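Nird-like protein (Hydrogenobacter thermophilus, PDB 4CH7) catalyses the decarboxylation of siroheme to didecarboxysiroheme, a step in heme d1 biosynthesis. Local coordinates at residues A[14-26]-A[181-193]. Sequence-based numbering, arbitrary orientation.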
ATOM      1  N   LYS A  14     -10.229  -8.400  12.630  1.00 52.10           N
ATOM      2  CA  LYS A  14     -10.600  -7.210  13.382  1.00 56.90           C
ATOM      3  C   LYS A  14      -9.348  -6.658  14.048  1.00 62.56           C
ATOM      4  O   LYS A  14      -8.363  -7.380  14.214  1.00 61.79           O
ATOM      5  CB  LYS A  14     -11.653  -7.545  14.440  1.00 60.27           C
ATOM      6  CG  LYS A  14     -12.909  -8.193  13.880  1.00 59.88           C
ATOM      7  CD  LYS A  14     -14.005  -8.295  14.931  1.00 63.05           C
ATOM      8  CE  LYS A  14     -14.510  -6.925  15.348  1.00 73.12           C
ATOM      9  NZ  LYS A  14     -15.739  -7.013  16.191  1.00 80.94           N
ATOM     10  N   ASP A  15      -9.375  -5.380  14.414  1.00 63.91           N
ATOM     11  CA  ASP A  15      -8.242  -4.767  15.097  1.00 60.28           C
ATOM     12  C   ASP A  15      -7.946  -5.508  16.398  1.00 64.00           C
ATOM     13  O   ASP A  15      -8.836  -5.715  17.221  1.00 67.11           O
ATOM     14  CB  ASP A  15      -8.517  -3.290  15.375  1.00 60.32           C
ATOM     15  CG  ASP A  15      -7.324  -2.578  15.986  1.00 66.86           C
ATOM     16  OD1 ASP A  15      -6.186  -3.077  15.844  1.00 62.08           O
ATOM     17  OD2 ASP A  15      -7.523  -1.511  16.602  1.00 62.89           O
ATOM     18  N   ILE A  16      -6.694  -5.921  16.560  1.00 60.58           N
ATOM     19  CA  ILE A  16      -6.274  -6.672  17.735  1.00 57.71           C
ATOM     20  C   ILE A  16      -5.873  -5.715  18.853  1.00 54.85           C
ATOM     21  O   ILE A  16      -5.019  -4.851  18.653  1.00 61.45           O
ATOM     22  CB  ILE A  16      -5.125  -7.628  17.380  1.00 53.53           C
ATOM     23  CG1 ILE A  16      -5.604  -8.640  16.342  1.00 57.30           C
ATOM     24  CG2 ILE A  16      -4.604  -8.350  18.611  1.00 53.27           C
ATOM     25  CD1 ILE A  16      -4.590  -9.688  16.010  1.00 58.71           C
ATOM     26  N   PRO A  17      -6.498  -5.870  20.036  1.00 48.37           N
ATOM     27  CA  PRO A  17      -6.360  -4.904  21.136  1.00 51.98           C
ATOM     28  C   PRO A  17      -4.924  -4.684  21.598  1.00 45.29           C
ATOM     29  O   PRO A  17      -4.140  -5.632  21.678  1.00 42.49           O
ATOM     30  CB  PRO A  17      -7.185  -5.535  22.267  1.00 50.76           C
ATOM     31  CG  PRO A  17      -7.297  -6.990  21.917  1.00 53.28           C
ATOM     32  CD  PRO A  17      -7.345  -7.017  20.416  1.00 53.53           C
ATOM     33  N   LEU A  18      -4.594  -3.432  21.897  1.00 45.03           N
ATOM     34  CA  LEU A  18      -3.283  -3.089  22.426  1.00 44.57           C
ATOM     35  C   LEU A  18      -3.233  -3.363  23.922  1.00 39.30           C
ATOM     36  O   LEU A  18      -3.341  -2.449  24.739  1.00 39.84           O
ATOM     37  CB  LEU A  18      -2.956  -1.626  22.131  1.00 43.52           C
ATOM     38  CG  LEU A  18      -2.862  -1.274  20.646  1.00 44.37           C
ATOM     39  CD1 LEU A  18      -2.787   0.226  20.448  1.00 51.00           C
ATOM     40  CD2 LEU A  18      -1.656  -1.947  20.032  1.00 46.94           C
ATOM     41  N   VAL A  19      -3.094  -4.638  24.268  1.00 35.90           N
ATOM     42  CA  VAL A  19      -2.941  -5.057  25.653  1.00 38.84           C
ATOM     43  C   VAL A  19      -1.755  -6.009  25.707  1.00 33.71           C
ATOM     44  O   VAL A  19      -1.203  -6.367  24.666  1.00 38.41           O
ATOM     45  CB  VAL A  19      -4.209  -5.755  26.178  1.00 41.25           C
ATOM     46  CG1 VAL A  19      -5.415  -4.847  26.038  1.00 40.16           C
ATOM     47  CG2 VAL A  19      -4.450  -7.049  25.432  1.00 37.61           C
ATOM     48  N   LYS A  20      -1.359  -6.416  26.909  1.00 37.98           N
ATOM     49  CA  LYS A  20      -0.204  -7.294  27.055  1.00 37.19           C
ATOM     50  C   LYS A  20      -0.487  -8.695  26.521  1.00 38.38           C
ATOM     51  O   LYS A  20       0.393  -9.335  25.947  1.00 39.69           O
ATOM     52  CB  LYS A  20       0.240  -7.364  28.514  1.00 40.26           C
ATOM     53  CG  LYS A  20       0.695  -6.026  29.080  1.00 41.23           C
ATOM     54  CD  LYS A  20       1.162  -6.168  30.516  1.00 42.69           C
ATOM     55  CE  LYS A  20       1.571  -4.821  31.091  1.00 50.35           C
ATOM     56  NZ  LYS A  20       1.959  -4.930  32.522  1.00 44.34           N
ATOM     57  N   GLU A  21      -1.717  -9.165  26.708  1.00 37.80           N
ATOM     58  CA  GLU A  21      -2.111 -10.494  26.247  1.00 39.91           C
ATOM     59  C   GLU A  21      -3.355 -10.425  25.364  1.00 44.26           C
ATOM     60  O   GLU A  21      -4.448 -10.800  25.793  1.00 37.79           O
ATOM     61  CB  GLU A  21      -2.352 -11.428  27.438  1.00 42.87           C
ATOM     62  CG  GLU A  21      -1.154 -11.566  28.372  1.00 47.52           C
ATOM     63  CD  GLU A  21      -1.434 -12.452  29.571  1.00 53.77           C
ATOM     64  OE1 GLU A  21      -2.432 -13.201  29.544  1.00 55.58           O
ATOM     65  OE2 GLU A  21      -0.650 -12.399  30.539  1.00 52.29           O
ATOM     66  N   PRO A  22      -3.185  -9.963  24.112  1.00 38.58           N
ATOM     67  CA  PRO A  22      -4.308  -9.751  23.192  1.00 36.76           C
ATOM     68  C   PRO A  22      -4.953 -11.055  22.743  1.00 44.80           C
ATOM     69  O   PRO A  22      -6.147 -11.070  22.455  1.00 41.31           O
ATOM     70  CB  PRO A  22      -3.653  -9.043  22.002  1.00 37.62           C
ATOM     71  CG  PRO A  22      -2.226  -9.503  22.024  1.00 40.53           C
ATOM     72  CD  PRO A  22      -1.887  -9.647  23.484  1.00 39.59           C
ATOM     73  N   PHE A  23      -4.176 -12.131  22.685  1.00 41.62           N
ATOM     74  CA  PHE A  23      -4.706 -13.424  22.272  1.00 42.35           C
ATOM     75  C   PHE A  23      -5.466 -14.111  23.404  1.00 44.98           C
ATOM     76  O   PHE A  23      -6.294 -14.988  23.163  1.00 47.15           O
ATOM     77  CB  PHE A  23      -3.586 -14.322  21.746  1.00 36.40           C
ATOM     78  CG  PHE A  23      -2.918 -13.791  20.511  1.00 41.77           C
ATOM     79  CD1 PHE A  23      -3.646 -13.594  19.345  1.00 46.65           C
ATOM     80  CD2 PHE A  23      -1.561 -13.499  20.511  1.00 48.88           C
ATOM     81  CE1 PHE A  23      -3.035 -13.102  18.198  1.00 47.03           C
ATOM     82  CE2 PHE A  23      -0.940 -13.010  19.371  1.00 47.26           C
ATOM     83  CZ  PHE A  23      -1.679 -12.811  18.212  1.00 46.43           C
ATOM     84  N   SER A  24      -5.176 -13.713  24.638  1.00 44.83           N
ATOM     85  CA  SER A  24      -5.959 -14.158  25.785  1.00 45.22           C
ATOM     86  C   SER A  24      -7.362 -13.565  25.673  1.00 46.58           C
ATOM     87  O   SER A  24      -8.364 -14.244  25.910  1.00 48.08           O
ATOM     88  CB  SER A  24      -5.289 -13.716  27.089  1.00 43.19           C
ATOM     89  OG  SER A  24      -5.838 -14.386  28.207  1.00 56.39           O
ATOM     90  N   VAL A  25      -7.416 -12.291  25.288  1.00 42.19           N
ATOM     91  CA  VAL A  25      -8.677 -11.582  25.090  1.00 37.57           C
ATOM     92  C   VAL A  25      -9.480 -12.174  23.928  1.00 46.57           C
ATOM     93  O   VAL A  25     -10.678 -12.418  24.060  1.00 39.58           O
ATOM     94  CB  VAL A  25      -8.440 -10.080  24.842  1.00 40.46           C
ATOM     95  CG1 VAL A  25      -9.750  -9.369  24.548  1.00 48.78           C
ATOM     96  CG2 VAL A  25      -7.751  -9.448  26.036  1.00 41.85           C
ATOM     97  N   LEU A  26      -8.814 -12.399  22.796  1.00 41.48           N
ATOM     98  CA  LEU A  26      -9.450 -13.018  21.635  1.00 45.56           C
ATOM     99  C   LEU A  26      -9.946 -14.424  21.966  1.00 42.48           C
ATOM    100  O   LEU A  26     -11.031 -14.822  21.545  1.00 45.95           O
ATOM    101  CB  LEU A  26      -8.490 -13.073  20.444  1.00 40.73           C
ATOM    102  CG  LEU A  26      -7.966 -11.758  19.863  1.00 49.60           C
ATOM    103  CD1 LEU A  26      -7.299 -11.986  18.515  1.00 48.03           C
ATOM    104  CD2 LEU A  26      -9.073 -10.734  19.744  1.00 48.24           C
ATOM    105  N   GLY A 181       6.722  -5.624  11.221  1.00 52.19           N
ATOM    106  CA  GLY A 181       6.754  -6.966  10.661  1.00 53.56           C
ATOM    107  C   GLY A 181       5.698  -7.907  11.207  1.00 55.37           C
ATOM    108  O   GLY A 181       4.663  -7.465  11.703  1.00 53.74           O
ATOM    109  N   SER A 182       5.960  -9.208  11.107  1.00 52.70           N
ATOM    110  CA  SER A 182       5.031 -10.228  11.588  1.00 60.30           C
ATOM    111  C   SER A 182       4.767 -10.107  13.084  1.00 51.18           C
ATOM    112  O   SER A 182       5.700 -10.104  13.886  1.00 47.83           O
ATOM    113  CB  SER A 182       5.569 -11.629  11.285  1.00 55.69           C
ATOM    114  OG  SER A 182       5.521 -11.921   9.902  1.00 69.54           O
ATOM    115  N   PHE A 183       3.492 -10.009  13.451  1.00 50.05           N
ATOM    116  CA  PHE A 183       3.101  -9.966  14.853  1.00 45.50           C
ATOM    117  C   PHE A 183       3.323 -11.339  15.467  1.00 48.56           C
ATOM    118  O   PHE A 183       2.765 -12.329  14.989  1.00 51.75           O
ATOM    119  CB  PHE A 183       1.634  -9.561  14.979  1.00 49.75           C
ATOM    120  CG  PHE A 183       1.237  -9.120  16.360  1.00 50.20           C
ATOM    121  CD1 PHE A 183       1.809  -7.987  16.934  1.00 47.99           C
ATOM    122  CD2 PHE A 183       0.272  -9.816  17.074  1.00 44.41           C
ATOM    123  CE1 PHE A 183       1.440  -7.571  18.203  1.00 48.28           C
ATOM    124  CE2 PHE A 183      -0.105  -9.408  18.342  1.00 41.80           C
ATOM    125  CZ  PHE A 183       0.480  -8.278  18.906  1.00 46.76           C
ATOM    126  N   PRO A 184       4.150 -11.401  16.524  1.00 46.38           N
ATOM    127  CA  PRO A 184       4.478 -12.675  17.171  1.00 41.94           C
ATOM    128  C   PRO A 184       3.226 -13.405  17.645  1.00 47.44           C
ATOM    129  O   PRO A 184       2.371 -12.795  18.289  1.00 41.29           O
ATOM    130  CB  PRO A 184       5.315 -12.246  18.380  1.00 49.62           C
ATOM    131  CG  PRO A 184       5.885 -10.908  18.006  1.00 45.73           C
ATOM    132  CD  PRO A 184       4.815 -10.257  17.176  1.00 46.40           C
ATOM    133  N   LEU A 185       3.119 -14.690  17.326  1.00 47.52           N
ATOM    134  CA  LEU A 185       1.990 -15.483  17.786  1.00 49.05           C
ATOM    135  C   LEU A 185       2.326 -16.119  19.129  1.00 49.88           C
ATOM    136  O   LEU A 185       2.509 -17.333  19.230  1.00 43.92           O
ATOM    137  CB  LEU A 185       1.601 -16.537  16.749  1.00 44.79           C
ATOM    138  CG  LEU A 185       1.159 -15.971  15.398  1.00 51.53           C
ATOM    139  CD1 LEU A 185       0.554 -17.042  14.507  1.00 55.69           C
ATOM    140  CD2 LEU A 185       0.185 -14.827  15.599  1.00 52.68           C
ATOM    141  N   VAL A 186       2.412 -15.276  20.155  1.00 44.15           N
ATOM    142  CA  VAL A 186       2.770 -15.710  21.499  1.00 44.37           C
ATOM    143  C   VAL A 186       1.854 -15.061  22.530  1.00 39.12           C
ATOM    144  O   VAL A 186       1.047 -14.193  22.198  1.00 43.11           O
ATOM    145  CB  VAL A 186       4.238 -15.365  21.827  1.00 46.46           C
ATOM    146  CG1 VAL A 186       5.186 -16.218  21.004  1.00 50.25           C
ATOM    147  CG2 VAL A 186       4.506 -13.889  21.586  1.00 42.05           C
ATOM    148  N   GLU A 187       1.989 -15.489  23.781  1.00 43.50           N
ATOM    149  CA  GLU A 187       1.168 -14.982  24.871  1.00 46.50           C
ATOM    150  C   GLU A 187       1.452 -13.508  25.151  1.00 42.70           C
ATOM    151  O   GLU A 187       0.547 -12.742  25.488  1.00 42.61           O
ATOM    152  CB  GLU A 187       1.410 -15.821  26.126  1.00 46.11           C
ATOM    153  CG  GLU A 187       0.790 -15.271  27.398  1.00 63.36           C
ATOM    154  CD  GLU A 187       0.587 -16.344  28.446  1.00 77.09           C
ATOM    155  OE1 GLU A 187       0.087 -17.428  28.086  1.00 84.42           O
ATOM    156  OE2 GLU A 187       0.919 -16.102  29.625  1.00 74.55           O
ATOM    157  N   ARG A 188       2.712 -13.116  24.999  1.00 42.05           N
ATOM    158  CA  ARG A 188       3.124 -11.741  25.265  1.00 38.10           C
ATOM    159  C   ARG A 188       3.838 -11.154  24.052  1.00 44.82           C
ATOM    160  O   ARG A 188       5.061 -11.000  24.061  1.00 48.37           O
ATOM    161  CB  ARG A 188       4.034 -11.692  26.493  1.00 38.54           C
ATOM    162  CG  ARG A 188       3.376 -12.207  27.761  1.00 40.52           C
ATOM    163  CD  ARG A 188       2.616 -11.104  28.482  1.00 44.33           C
ATOM    164  NE  ARG A 188       3.534 -10.140  29.080  1.00 53.04           N
ATOM    165  CZ  ARG A 188       4.082 -10.285  30.282  1.00 64.70           C
ATOM    166  NH1 ARG A 188       3.803 -11.352  31.018  1.00 47.41           N
ATOM    167  NH2 ARG A 188       4.912  -9.364  30.753  1.00 50.06           N
ATOM    168  N   PRO A 189       3.065 -10.799  23.009  1.00 37.82           N
ATOM    169  CA  PRO A 189       3.619 -10.401  21.707  1.00 43.13           C
ATOM    170  C   PRO A 189       4.222  -8.998  21.671  1.00 44.98           C
ATOM    171  O   PRO A 189       4.773  -8.613  20.641  1.00 40.12           O
ATOM    172  CB  PRO A 189       2.403 -10.469  20.781  1.00 40.39           C
ATOM    173  CG  PRO A 189       1.235 -10.177  21.680  1.00 41.49           C
ATOM    174  CD  PRO A 189       1.589 -10.778  23.015  1.00 38.92           C
ATOM    175  N   PHE A 190       4.116  -8.247  22.764  1.00 39.63           N
ATOM    176  CA  PHE A 190       4.721  -6.922  22.831  1.00 44.50           C
ATOM    177  C   PHE A 190       5.983  -6.932  23.690  1.00 41.47           C
ATOM    178  O   PHE A 190       6.721  -5.947  23.732  1.00 45.24           O
ATOM    179  CB  PHE A 190       3.730  -5.908  23.405  1.00 36.50           C
ATOM    180  CG  PHE A 190       2.560  -5.624  22.510  1.00 41.02           C
ATOM    181  CD1 PHE A 190       2.695  -4.764  21.430  1.00 40.94           C
ATOM    182  CD2 PHE A 190       1.322  -6.205  22.755  1.00 40.19           C
ATOM    183  CE1 PHE A 190       1.617  -4.494  20.596  1.00 36.13           C
ATOM    184  CE2 PHE A 190       0.237  -5.942  21.927  1.00 45.26           C
ATOM    185  CZ  PHE A 190       0.384  -5.082  20.848  1.00 38.56           C
ATOM    186  N   LEU A 191       6.224  -8.051  24.369  1.00 41.58           N
ATOM    187  CA  LEU A 191       7.319  -8.151  25.335  1.00 45.09           C
ATOM    188  C   LEU A 191       8.707  -8.021  24.710  1.00 50.72           C
ATOM    189  O   LEU A 191       9.506  -7.187  25.139  1.00 45.38           O
ATOM    190  CB  LEU A 191       7.226  -9.453  26.132  1.00 41.54           C
ATOM    191  CG  LEU A 191       8.288  -9.599  27.222  1.00 54.33           C
ATOM    192  CD1 LEU A 191       8.237  -8.406  28.158  1.00 56.07           C
ATOM    193  CD2 LEU A 191       8.116 -10.895  27.996  1.00 54.96           C
ATOM    194  N   GLU A 192       8.999  -8.853  23.714  1.00 44.04           N
ATOM    195  CA  GLU A 192      10.301  -8.810  23.052  1.00 50.75           C
ATOM    196  C   GLU A 192      10.572  -7.458  22.402  1.00 49.73           C
ATOM    197  O   GLU A 192      11.690  -6.944  22.474  1.00 48.15           O
ATOM    198  CB  GLU A 192      10.438  -9.935  22.023  1.00 58.21           C
ATOM    199  CG  GLU A 192      10.943 -11.244  22.609  1.00 64.86           C
ATOM    200  CD  GLU A 192      12.176 -11.059  23.475  1.00 68.77           C
ATOM    201  OE1 GLU A 192      13.113 -10.350  23.051  1.00 72.32           O
ATOM    202  OE2 GLU A 192      12.204 -11.620  24.589  1.00 75.47           O
ATOM    203  N   TYR A 193       9.544  -6.890  21.774  1.00 43.39           N
ATOM    204  CA  TYR A 193       9.624  -5.545  21.211  1.00 46.95           C
ATOM    205  C   TYR A 193      10.024  -4.539  22.284  1.00 49.05           C
ATOM    206  O   TYR A 193      10.903  -3.705  22.075  1.00 38.86           O
ATOM    207  CB  TYR A 193       8.272  -5.132  20.623  1.00 40.29           C
ATOM    208  CG  TYR A 193       7.898  -5.817  19.325  1.00 45.99           C
ATOM    209  CD1 TYR A 193       8.866  -6.374  18.503  1.00 46.88           C
ATOM    210  CD2 TYR A 193       6.571  -5.896  18.920  1.00 50.83           C
ATOM    211  CE1 TYR A 193       8.524  -6.996  17.317  1.00 50.53           C
ATOM    212  CE2 TYR A 193       6.222  -6.517  17.734  1.00 50.43           C
ATOM    213  CZ  TYR A 193       7.202  -7.065  16.938  1.00 48.48           C
ATOM    214  OH  TYR A 193       6.859  -7.683  15.757  1.00 47.50           O
TER
HETATM  215  O   HOH W   1       2.789  -8.411  25.368  1.00 39.65           O
HETATM  216  O   HOH W   2      -2.121 -13.257  24.526  1.00 40.58           O
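The two helix-turn-helix domains of the chain meet here through matching loops, 14-26 and 181-193, each with an inverse gamma turn, centred on Leu18 and Leu185, and a proline-phenylalanine pair: Pro22-Phe23 facing Pro189-Phe190. The prolines reach toward each other tip to tip, Pro22 CG 3.5 Å from Pro189 CG. Beside them each phenylalanine crosses to the opposite loop. With CG anti to its carbonyl carbon (chi1 -63°), Phe23 is carried across to set its edge against Val186 O, 3.2 Å from CD2, while CZ touches Phe183 CD2 and the CD2 methyl of Leu185. Its ring and that of Phe183 are oblique, planes 56° apart. In the matching position Phe190 brings CE2 to 3.1 Å from Val19 O, and the CD2 methyl of Leu18 meets its CZ at 3.8 Å; Phe183 CE1 lies over one face of the Phe190 ring. Helix 34-47 packs on Phe23 and helix 201-213 on Phe190, so each ring inserts into the partner domain's loop yet still touches its own domain. Two waters bridge the loops in equivalent positions: one donates to Lys20 O (2.6 Å) and accepts from Phe190 N, the other donates to Glu187 O and accepts weakly from Phe23 N. Toward the more exposed side, the extended chain of Glu21 lays CG against Glu187 O and Arg188 CD; the Arg188 guanidinium is salt-bridged to Glu201. Glu21 OE2 lies 4.1 Å from Glu187 OE2 and 4.6 Å from Arg188 NH1, charges that probably largely offset each other. Shortening Glu21 to an alanine would probably open a gap over Glu187 O and Arg188 CD. Without direct hydrogen bonds, the loops' union rests on proline and aromatic packing and two water bridges, consistent with a pseudo-twofold pairing of related domains.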